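Local coordinates for hypothetical protein SA2161 (Staphylococcus aureus, PDB 1Y7R), which is of unknown function but belongs to the GNAT family and is probably an acetyltransferase that transfers an acetyl group from acetyl-coenzyme A, at residues I88-Y91 and I92-V95; D111-Y114 and V115-F119; T27-A30 and A31-L35. The protein carries 4 engineered substitutions. All coordinates share one frame; numbering follows the deposited sequence.

In the fold
Along the chain contact 3 comes first, on helix 28-34; contact 1 follows at the C-terminal half of helix 80-95, and contact 2 last, where helix 110-115 runs into the loop before strand 120-121. Contacts 1 and 2 are neighbours, their centres about 16 Å apart, and they touch where the selenomethionine Met89 packs on Phe117 and Phe119; both cover strand 63-71 of the mixed sheet. Contact 3 lies apart, its centre about 25 Å from that of contact 1 and about 28 Å from that of contact 2, with contacts 2 and 3 on opposite sides of the chain's centre. All three belong to the GNAT acetyltransferase family region, and the dimer interface draws on all three.

Contact 1 of 3, residues I88-Y91 and I92-V95; sequences IMKY and IKNV
Ile88 and Ile92, one helical turn apart, lie side by side and point the same way, with CG2 of Ile88 3.8 Å from CD1 of Ile92. The selenomethionine Met89, next along the helix, also lies side by side with Ile92 and points the same way: its chain is bent at chi2 (-48°) and chi3 (90°), which brings it alongside the isoleucine, though the position of its methyl CE is uncertain. A flexible, unbranched side chain suits this place, since it can fold over its neighbours. Tyr91 is turned differently. CG stands anti to the backbone N (chi1 168°), and the side chain crosses that of Ile92 at about a right angle, with CD1 of the ring 3.9 Å from CG1 of Ile92. One turn further on, CG2 of Val95 comes within 4.0 Å of CE1 of Tyr91, meeting the ring obliquely.

These apolar residues lie on helix 80-95, the crossover helix of a beta-alpha-beta unit between strands 63-71 and 101-107. Ile88 reaches Ile66 and Ile69 of strand 63-71, and the ring of Phe40 stacks on Tyr91.

Lysines occupy an exposed part of the helix, where Lys90 and Lys93 run alongside each other and bring their NZ atoms to 3.8 Å; solvent probably eases the repulsion. Ile92 N donates to Ile88 O at 3.0 Å in a nearly straight bond, but toward the end the bonds weaken: Asn94 N is shared between Lys90 O and Tyr91 O, both weakly. Lys33 of the second subunit donates its NZ to the carbonyl O of Val95.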
# COMPACT_ATOMS: atom_id res chain seq x y z
N ILE A 88 12.04 -9.90 -0.50
CA ILE A 88 10.98 -9.07 0.10
C ILE A 88 10.43 -9.71 1.38
O ILE A 88 10.26 -9.03 2.41
CB ILE A 88 9.86 -8.80 -0.93
CG1 ILE A 88 10.36 -7.81 -1.97
CG2 ILE A 88 8.59 -8.28 -0.26
CD1 ILE A 88 9.36 -7.59 -3.06
N MSE A 89 10.19 -11.02 1.34
CA MSE A 89 9.61 -11.71 2.51
C MSE A 89 10.59 -11.76 3.68
O MSE A 89 10.17 -11.72 4.85
CB MSE A 89 9.11 -13.11 2.15
CG MSE A 89 7.89 -13.13 1.23
SE MSE A 89 6.41 -11.92 1.80
CE MSE A 89 6.89 -10.37 0.92
N LYS A 90 11.88 -11.86 3.36
CA LYS A 90 12.94 -11.66 4.35
C LYS A 90 12.95 -10.28 5.05
O LYS A 90 13.06 -10.20 6.29
CB LYS A 90 14.30 -12.00 3.73
CG LYS A 90 15.46 -11.88 4.70
CD LYS A 90 16.72 -12.50 4.11
CE LYS A 90 16.97 -13.83 4.80
NZ LYS A 90 15.69 -14.48 5.23
N TYR A 91 12.81 -9.22 4.26
CA TYR A 91 12.69 -7.86 4.81
C TYR A 91 11.47 -7.76 5.73
O TYR A 91 11.57 -7.31 6.88
CB TYR A 91 12.62 -6.82 3.69
CG TYR A 91 12.20 -5.50 4.27
CD1 TYR A 91 10.87 -5.10 4.20
CD2 TYR A 91 13.09 -4.74 5.01
CE1 TYR A 91 10.46 -3.91 4.80
CE2 TYR A 91 12.69 -3.54 5.59
CZ TYR A 91 11.38 -3.15 5.50
OH TYR A 91 10.96 -1.97 6.08
N ILE A 92 10.32 -8.21 5.25
CA ILE A 92 9.08 -8.05 6.03
C ILE A 92 9.14 -8.90 7.32
O ILE A 92 8.74 -8.42 8.38
CB ILE A 92 7.84 -8.37 5.19
CG1 ILE A 92 7.73 -7.36 4.04
CG2 ILE A 92 6.58 -8.33 6.08
CD1 ILE A 92 6.63 -7.70 2.99
N LYS A 93 9.71 -10.10 7.24
CA LYS A 93 9.84 -10.97 8.43
C LYS A 93 10.63 -10.29 9.54
O LYS A 93 10.34 -10.50 10.73
CB LYS A 93 10.47 -12.32 8.05
CG LYS A 93 10.85 -13.24 9.24
CD LYS A 93 12.15 -14.03 8.98
CE LYS A 93 13.33 -13.08 8.62
NZ LYS A 93 14.69 -13.68 8.80
N ASN A 94 11.62 -9.48 9.18
CA ASN A 94 12.47 -8.87 10.19
C ASN A 94 11.84 -7.62 10.83
O ASN A 94 12.34 -7.11 11.83
CB ASN A 94 13.87 -8.54 9.65
CG ASN A 94 14.81 -9.78 9.56
OD1 ASN A 94 14.67 -10.64 8.66
ND2 ASN A 94 15.81 -9.83 10.46
N VAL A 95 10.74 -7.13 10.24
CA VAL A 95 10.04 -5.94 10.76
C VAL A 95 8.59 -6.20 11.24
O VAL A 95 8.03 -5.44 12.04
CB VAL A 95 10.09 -4.76 9.75
CG1 VAL A 95 11.54 -4.43 9.38
CG2 VAL A 95 9.28 -5.07 8.49

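Contact 2 of 3, residues D111-Y114 and V115-F119. Engineered in segment 115-119: Val115 (natural residue Ala).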
# COMPACT_ATOMS: atom_id res chain seq x y z
N ASP A 111 -1.02 -13.98 -9.80
CA ASP A 111 -1.48 -14.51 -8.51
C ASP A 111 -0.81 -15.86 -8.17
O ASP A 111 -0.60 -16.18 -7.00
CB ASP A 111 -3.02 -14.58 -8.40
CG ASP A 111 -3.70 -15.29 -9.59
OD1 ASP A 111 -3.09 -15.51 -10.66
OD2 ASP A 111 -4.90 -15.58 -9.45
N LYS A 112 -0.45 -16.62 -9.20
CA LYS A 112 0.24 -17.90 -8.98
C LYS A 112 1.58 -17.77 -8.27
O LYS A 112 1.98 -18.68 -7.51
CB LYS A 112 0.46 -18.64 -10.30
CG LYS A 112 -0.81 -19.01 -11.03
CD LYS A 112 -0.47 -19.88 -12.23
CE LYS A 112 -1.70 -20.11 -13.12
NZ LYS A 112 -2.88 -20.67 -12.38
N LEU A 113 2.30 -16.68 -8.56
CA LEU A 113 3.55 -16.38 -7.87
C LEU A 113 3.30 -16.07 -6.38
O LEU A 113 3.95 -16.64 -5.48
CB LEU A 113 4.24 -15.18 -8.53
CG LEU A 113 5.41 -14.61 -7.71
CD1 LEU A 113 6.51 -15.67 -7.59
CD2 LEU A 113 5.96 -13.36 -8.27
N TYR A 114 2.34 -15.19 -6.10
CA TYR A 114 2.20 -14.73 -4.70
C TYR A 114 1.64 -15.82 -3.82
O TYR A 114 1.94 -15.87 -2.64
CB TYR A 114 1.35 -13.46 -4.62
CG TYR A 114 1.89 -12.42 -5.56
CD1 TYR A 114 3.17 -11.89 -5.37
CD2 TYR A 114 1.14 -11.98 -6.65
CE1 TYR A 114 3.70 -10.95 -6.26
CE2 TYR A 114 1.65 -11.05 -7.54
CZ TYR A 114 2.92 -10.53 -7.35
OH TYR A 114 3.40 -9.57 -8.24
N VAL A 115 0.86 -16.73 -4.41
CA VAL A 115 0.32 -17.88 -3.66
C VAL A 115 1.45 -18.72 -3.03
O VAL A 115 1.29 -19.28 -1.94
CB VAL A 115 -0.61 -18.76 -4.58
CG1 VAL A 115 -1.09 -19.98 -3.82
CG2 VAL A 115 -1.80 -17.95 -5.03
N LYS A 116 2.58 -18.82 -3.74
CA LYS A 116 3.77 -19.54 -3.24
C LYS A 116 4.30 -19.01 -1.90
O LYS A 116 4.99 -19.73 -1.18
CB LYS A 116 4.92 -19.44 -4.25
CG LYS A 116 4.64 -20.10 -5.57
CD LYS A 116 5.86 -19.94 -6.53
CE LYS A 116 5.53 -20.51 -7.89
NZ LYS A 116 5.03 -21.92 -7.69
N PHE A 117 3.98 -17.75 -1.60
CA PHE A 117 4.50 -17.04 -0.42
C PHE A 117 3.43 -16.85 0.65
O PHE A 117 3.66 -16.18 1.64
CB PHE A 117 5.14 -15.73 -0.87
CG PHE A 117 6.36 -15.98 -1.68
CD1 PHE A 117 6.27 -16.11 -3.08
CD2 PHE A 117 7.56 -16.23 -1.06
CE1 PHE A 117 7.38 -16.44 -3.83
CE2 PHE A 117 8.71 -16.54 -1.81
CZ PHE A 117 8.61 -16.65 -3.19
N GLY A 118 2.27 -17.48 0.43
CA GLY A 118 1.23 -17.56 1.45
C GLY A 118 0.12 -16.55 1.27
O GLY A 118 -0.83 -16.53 2.06
N PHE A 119 0.21 -15.73 0.23
CA PHE A 119 -0.85 -14.72 -0.05
C PHE A 119 -2.16 -15.39 -0.46
O PHE A 119 -2.16 -16.42 -1.13
CB PHE A 119 -0.37 -13.73 -1.12
CG PHE A 119 0.62 -12.77 -0.60
CD1 PHE A 119 0.20 -11.56 -0.06
CD2 PHE A 119 1.98 -13.09 -0.55
CE1 PHE A 119 1.13 -10.65 0.48
CE2 PHE A 119 2.90 -12.19 0.01
CZ PHE A 119 2.47 -10.98 0.54
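Asp111 meets Val115, engineered in place of the natural alanine, through the backbone: Val115 N bonds to Asp111 O at 3.0 Å, though the position of this oxygen is less certain. Lys112 O lies 3.6 Å from CG of Lys116; both lysines are exposed, which suits their charged ends. In Leu113 a chi1 of 168° carries the branch to where CD1 meets CE1 of Phe117 at 3.9 Å, the two side chains crossing obliquely, while Leu113 O approaches the edge of the Phe117 ring. Tyr114 supplies the carbonyl about which the chain turns: Phe117 N donates to Tyr114 O at 3.0 Å from above the carbonyl plane, and Phe119 N adds a weak bond. With Gly118 N to Val115 O at 3.1 Å, closing a type I beta turn, that weak bond makes a Schellman motif. The positive phi of Gly118 (100°) would press a CB against the preceding carbonyl O, which favours glycine. CB of Tyr114 also packs 3.9 Å from CB of Phe119.

The aromatic groups cover the sheet and helix 80-95: Tyr114 on Leu104 and Ile69 of strands 101-107 and 63-71, Phe117 on Met85 and Glu86 of the helix, and Phe119 on Val102 and Ile66 of the strands.

Contact 3 of 3, residues T27-A30 and A31-L35; sequences TREA and AEKGL
Four successive backbone hydrogen bonds, each from residue i+4 to residue i, build the helix from Arg28 on, with Thr27 as N-cap: the first, Ala31 N to Thr27 O at 3.0 Å, has its donor in the carbonyl plane, and the shortest are Glu32 N to Arg28 O and Gly34 N to Ala30 O, both 2.8 Å, the last being less straight.

Thr27 OG1 accepts from Ala30 N at 3.0 Å, the capping bond. A chi1 of 63° turns the hydroxyl over the start of the helix, where the first amides have no preceding turn to bond to, and threonine is well suited to this N-cap because a hydroxyl one carbon from CA can fold back to accept a first-turn N-H.

Further along, the side chains lean on carbonyls of the previous turn. In Glu32, CG lies anti to the carbonyl carbon (chi1 -79°), and this brings it to 3.2 Å from Arg28 O. Lys33 runs its CG past Glu29 O at 3.1 Å, and its chain then bends at chi3 and chi4. The carboxylate of Glu29 is not bonded to this lysine, since OE2 of Glu29 and NZ of Lys33 are 6.3 Å apart, although their opposite charges may still attract weakly. Ala30 and Ala31 are buried, and their small methyl groups allow close approach to surrounding parts: Ala31 touches Tyr14 of helix 11-20, and Ala30 packs on Ser99 of the second subunit. Gly34 fits the tight spot next to Ala30 O, where a CB would come within 3.1 Å of that oxygen.

Backbone N of Thr27 is hydrogen-bonded to Ser99 OG of the second subunit, so the helix start also takes part in the dimer interface. The whole is a classical N-capped helix, here the short helix 28-34 that follows helix 11-20 in this GNAT-family protein.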
# COMPACT_ATOMS: atom_id res chain seq x y z
N THR A 27 6.22 7.92 -15.44
CA THR A 27 7.00 9.03 -15.98
C THR A 27 8.29 9.12 -15.21
O THR A 27 8.37 8.71 -14.05
CB THR A 27 6.25 10.37 -15.86
OG1 THR A 27 6.07 10.67 -14.47
CG2 THR A 27 4.88 10.28 -16.53
N ARG A 28 9.32 9.67 -15.84
CA ARG A 28 10.57 9.88 -15.13
C ARG A 28 10.40 10.82 -13.93
O ARG A 28 11.08 10.64 -12.90
CB ARG A 28 11.69 10.29 -16.09
CG ARG A 28 12.16 9.11 -16.94
CD ARG A 28 13.27 9.51 -17.88
NE ARG A 28 12.77 10.39 -18.93
CZ ARG A 28 13.06 10.22 -20.21
NH1 ARG A 28 12.59 11.05 -21.14
NH2 ARG A 28 13.85 9.22 -20.56
N GLU A 29 9.48 11.80 -14.04
CA GLU A 29 9.16 12.66 -12.91
C GLU A 29 8.62 11.84 -11.72
O GLU A 29 9.01 12.08 -10.56
CB GLU A 29 8.16 13.75 -13.27
CG GLU A 29 7.96 14.81 -12.15
CD GLU A 29 6.67 15.64 -12.27
OE1 GLU A 29 5.74 15.27 -13.03
OE2 GLU A 29 6.58 16.69 -11.57
N ALA A 30 7.71 10.90 -11.99
CA ALA A 30 7.17 10.13 -10.86
C ALA A 30 8.27 9.27 -10.25
O ALA A 30 8.37 9.15 -9.01
CB ALA A 30 5.96 9.26 -11.27
N ALA A 31 9.09 8.66 -11.12
CA ALA A 31 10.17 7.80 -10.67
C ALA A 31 11.18 8.58 -9.80
O ALA A 31 11.62 8.10 -8.76
CB ALA A 31 10.84 7.16 -11.87
N GLU A 32 11.51 9.79 -10.23
CA GLU A 32 12.46 10.63 -9.50
C GLU A 32 11.93 10.91 -8.10
O GLU A 32 12.66 10.81 -7.12
CB GLU A 32 12.63 11.96 -10.21
CG GLU A 32 13.55 11.93 -11.41
CD GLU A 32 13.80 13.31 -12.00
OE1 GLU A 32 12.86 14.15 -12.01
OE2 GLU A 32 14.94 13.56 -12.45
N LYS A 33 10.65 11.25 -8.01
CA LYS A 33 10.05 11.54 -6.73
C LYS A 33 9.86 10.30 -5.85
O LYS A 33 9.93 10.41 -4.63
CB LYS A 33 8.69 12.19 -6.95
CG LYS A 33 8.71 13.44 -7.80
CD LYS A 33 7.32 13.97 -8.01
CE LYS A 33 6.58 14.06 -6.68
NZ LYS A 33 7.44 14.69 -5.64
N GLY A 34 9.64 9.13 -6.46
CA GLY A 34 9.21 7.92 -5.73
C GLY A 34 10.34 6.98 -5.32
O GLY A 34 10.31 6.37 -4.24
N LEU A 35 11.36 6.86 -6.17
CA LEU A 35 12.36 5.80 -5.96
C LEU A 35 13.10 5.82 -4.61
O LEU A 35 13.38 4.75 -4.07
CB LEU A 35 13.38 5.77 -7.11
CG LEU A 35 12.88 5.10 -8.40
CD1 LEU A 35 13.83 5.40 -9.53
CD2 LEU A 35 12.73 3.59 -8.19